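Local coordinates for m3DLH protein (Halieaceae bacterium, PDB 7JKA) that probably hydrolyses lactones or related esters as a dienelactone hydrolase family enzyme of the alpha/beta-hydrolase fold, with phosphotriesterase activity also suggested, at residues V152-G157 / T240-L245. Residues are numbered along the deposited sequence; the frame is centred on the assembly and turned at random. Where two conformers were deposited one is given.
Sequences VTFHAG and TAMRNL
Apolar packing joins Val-152 to Met-242 and Leu-245. The CG2 methyl of Val-152 makes the closest approaches of this residue, to CG of Met-242 at 3.9 Å and to CD2 of Leu-245 at 4.0 Å, residues three apart and therefore on one side of the helix. CG1, turned anti to the backbone N (chi1 -174°), meets the base of the methionine instead, 4.2 Å from Met-242 CB. Val-152 and Met-242 cross almost perpendicularly, whereas the Val-152 and Leu-245 side chains pass one another heading opposite ways. No hydrogen bond links the segments, and all four touching residues are buried.

The axes of strand 152-154 and helix 240-245 run antiparallel at 175° and approach to 9.7 Å, a spacing consistent with a helix laid on a sheet. The strand belongs to the parallel part of the central sheet, between strands 126-131 and 172-178, and helix 232-250 packs over part of one face, as the C-terminal helix does in the alpha/beta-hydrolase fold. Ile-129 and Leu-174 of the flanking strands extend this apolar layer.

A Met-aromatic contact supplies the second kind of interaction. Met-242 SD lies 5.3 Å from the Phe-154 ring centroid and 85° off the ring normal, placing the sulfur at the edge, nearly in plane, where CZ is 4.0 Å away. Met-242 CB approaches the same CZ equally closely, so two parts of one side chain border the ring tip. Phe-154 also stacks on Phe-131, the residue just before Cys-132 of a probable nucleophile elbow, which the Phe-154 side chain approaches without touching.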
ATOM      1  N   VAL A 152       3.679  -2.579  -4.528  1.00 13.20           N
ATOM      2  CA  VAL A 152       4.407  -1.334  -4.777  1.00 11.17           C
ATOM      3  C   VAL A 152       4.258  -0.449  -3.565  1.00 13.00           C
ATOM      4  O   VAL A 152       3.135  -0.229  -3.091  1.00 12.39           O
ATOM      5  CB  VAL A 152       3.899  -0.598  -6.031  1.00 11.87           C
ATOM      6  CG1 VAL A 152       4.810   0.627  -6.299  1.00 11.97           C
ATOM      7  CG2 VAL A 152       3.898  -1.533  -7.238  1.00 13.84           C
ATOM      8  N   THR A 153       5.374   0.054  -3.045  1.00 12.61           N
ATOM      9  CA  THR A 153       5.335   0.962  -1.907  1.00 11.48           C
ATOM     10  C   THR A 153       5.799   2.353  -2.309  1.00 13.07           C
ATOM     11  O   THR A 153       6.656   2.520  -3.183  1.00 12.12           O
ATOM     12  CB  THR A 153       6.188   0.457  -0.734  1.00 11.70           C
ATOM     13  OG1 THR A 153       7.595   0.519  -1.055  1.00 13.14           O
ATOM     14  CG2 THR A 153       5.840  -0.975  -0.431  1.00 12.73           C
ATOM     15  N   PHE A 154       5.220   3.361  -1.666  1.00 11.64           N
ATOM     16  CA  PHE A 154       5.589   4.750  -1.915  1.00 12.99           C
ATOM     17  C   PHE A 154       5.990   5.375  -0.592  1.00 14.98           C
ATOM     18  O   PHE A 154       5.185   5.405   0.350  1.00 12.20           O
ATOM     19  CB  PHE A 154       4.433   5.542  -2.538  1.00 12.33           C
ATOM     20  CG  PHE A 154       3.947   4.995  -3.856  1.00 11.45           C
ATOM     21  CD1 PHE A 154       2.913   4.057  -3.907  1.00 11.81           C
ATOM     22  CD2 PHE A 154       4.478   5.467  -5.043  1.00 13.56           C
ATOM     23  CE1 PHE A 154       2.453   3.562  -5.110  1.00 12.68           C
ATOM     24  CE2 PHE A 154       4.035   4.979  -6.273  1.00 12.48           C
ATOM     25  CZ  PHE A 154       3.001   4.018  -6.300  1.00 10.47           C
ATOM     26  N   HIS A 155       7.221   5.873  -0.524  1.00 14.11           N
ATOM     27  CA  HIS A 155       7.792   6.503   0.680  1.00 12.50           C
ATOM     28  C   HIS A 155       7.398   5.759   1.958  1.00 13.11           C
ATOM     29  O   HIS A 155       6.892   6.348   2.918  1.00 15.42           O
ATOM     30  CB  HIS A 155       7.457   8.003   0.772  1.00 12.62           C
ATOM     31  CG  HIS A 155       6.021   8.364   0.487  1.00 15.92           C
ATOM     32  ND1 HIS A 155       5.033   8.344   1.452  1.00 16.54           N
ATOM     33  CD2 HIS A 155       5.422   8.801  -0.648  1.00 13.76           C
ATOM     34  CE1 HIS A 155       3.885   8.718   0.915  1.00 18.99           C
ATOM     35  NE2 HIS A 155       4.087   8.993  -0.360  1.00 15.52           N
ATOM     36  N   ALA A 156       7.673   4.454   1.968  1.00 12.48           N
ATOM     37  CA  ALA A 156       7.299   3.568   3.073  1.00 12.62           C
ATOM     38  C   ALA A 156       8.443   3.330   4.040  1.00 13.66           C
ATOM     39  O   ALA A 156       9.570   3.051   3.636  1.00 15.05           O
ATOM     40  CB  ALA A 156       6.830   2.212   2.533  1.00 14.51           C
ATOM     41  N   GLY A 157       8.121   3.372   5.334  1.00 14.77           N
ATOM     42  CA  GLY A 157       9.033   2.817   6.316  1.00 18.44           C
ATOM     43  C   GLY A 157       9.203   1.328   6.099  1.00 13.95           C
ATOM     44  O   GLY A 157       8.317   0.644   5.570  1.00 15.98           O
ATOM     45  N   THR A 240       4.149   6.064 -12.727  1.00 13.38           N
ATOM     46  CA  THR A 240       4.435   5.406 -13.996  1.00 11.98           C
ATOM     47  C   THR A 240       5.147   4.081 -13.774  1.00 13.85           C
ATOM     48  O   THR A 240       4.851   3.088 -14.446  1.00 13.26           O
ATOM     49  CB  THR A 240       5.286   6.328 -14.872  1.00 14.89           C
ATOM     50  OG1 THR A 240       4.488   7.457 -15.249  1.00 17.00           O
ATOM     51  CG2 THR A 240       5.774   5.623 -16.148  1.00 14.89           C
ATOM     52  N   ALA A 241       6.114   4.049 -12.847  1.00 12.77           N
ATOM     53  CA  ALA A 241       6.802   2.789 -12.585  1.00 12.13           C
ATOM     54  C   ALA A 241       5.829   1.731 -12.084  1.00 13.65           C
ATOM     55  O   ALA A 241       5.908   0.571 -12.497  1.00 14.17           O
ATOM     56  CB  ALA A 241       7.945   3.011 -11.590  1.00 12.40           C
ATOM     57  N   MET A 242       4.892   2.118 -11.207  1.00 11.94           N
ATOM     58  CA  MET A 242       3.840   1.212 -10.761  1.00 12.79           C
ATOM     59  C   MET A 242       3.013   0.713 -11.935  1.00 11.71           C
ATOM     60  O   MET A 242       2.752  -0.492 -12.059  1.00 12.87           O
ATOM     61  CB  MET A 242       2.940   1.935  -9.767  1.00 11.50           C
ATOM     62  CG  MET A 242       1.780   1.086  -9.237  1.00 12.67           C
ATOM     63  SD  MET A 242       0.429   2.115  -8.635  1.00 13.84           S
ATOM     64  CE  MET A 242      -0.235   2.657 -10.211  1.00 14.44           C
ATOM     65  N   ARG A 243       2.574   1.628 -12.801  0.56 13.18           N
ATOM     66  CA  ARG A 243       1.776   1.231 -13.959  0.56 13.79           C
ATOM     67  C   ARG A 243       2.542   0.275 -14.866  0.56 14.29           C
ATOM     68  O   ARG A 243       1.966  -0.687 -15.379  0.56 15.81           O
ATOM     69  CB  ARG A 243       1.329   2.459 -14.751  0.56 15.53           C
ATOM     70  CG  ARG A 243       0.280   3.316 -14.080  0.56 14.16           C
ATOM     71  CD  ARG A 243      -0.161   4.438 -15.034  0.56 14.85           C
ATOM     72  NE  ARG A 243      -0.812   3.891 -16.229  0.56 18.79           N
ATOM     73  CZ  ARG A 243      -1.237   4.614 -17.268  0.56 23.85           C
ATOM     74  NH1 ARG A 243      -1.093   5.932 -17.277  0.56 28.93           N
ATOM     75  NH2 ARG A 243      -1.824   4.014 -18.292  0.56 23.65           N
ATOM     76  N   ASN A 244       3.840   0.524 -15.084  1.00 15.43           N
ATOM     77  CA  ASN A 244       4.627  -0.379 -15.933  1.00 14.04           C
ATOM     78  C   ASN A 244       4.708  -1.775 -15.329  1.00 14.64           C
ATOM     79  O   ASN A 244       4.667  -2.773 -16.056  1.00 17.11           O
ATOM     80  CB  ASN A 244       6.047   0.153 -16.152  1.00 16.22           C
ATOM     81  CG  ASN A 244       6.099   1.436 -16.989  1.00 16.85           C
ATOM     82  OD1 ASN A 244       5.209   1.737 -17.775  1.00 19.53           O
ATOM     83  ND2 ASN A 244       7.196   2.186 -16.830  1.00 14.33           N
ATOM     84  N   LEU A 245       4.864  -1.864 -14.002  1.00 13.86           N
ATOM     85  CA  LEU A 245       4.914  -3.167 -13.336  1.00 13.94           C
ATOM     86  C   LEU A 245       3.571  -3.873 -13.433  1.00 13.56           C
ATOM     87  O   LEU A 245       3.504  -5.063 -13.767  1.00 14.32           O
ATOM     88  CB  LEU A 245       5.311  -3.007 -11.869  1.00 14.72           C
ATOM     89  CG  LEU A 245       5.451  -4.321 -11.089  1.00 12.36           C
ATOM     90  CD1 LEU A 245       6.499  -5.233 -11.727  1.00 19.45           C
ATOM     91  CD2 LEU A 245       5.814  -4.035  -9.642  1.00 18.96           C
TER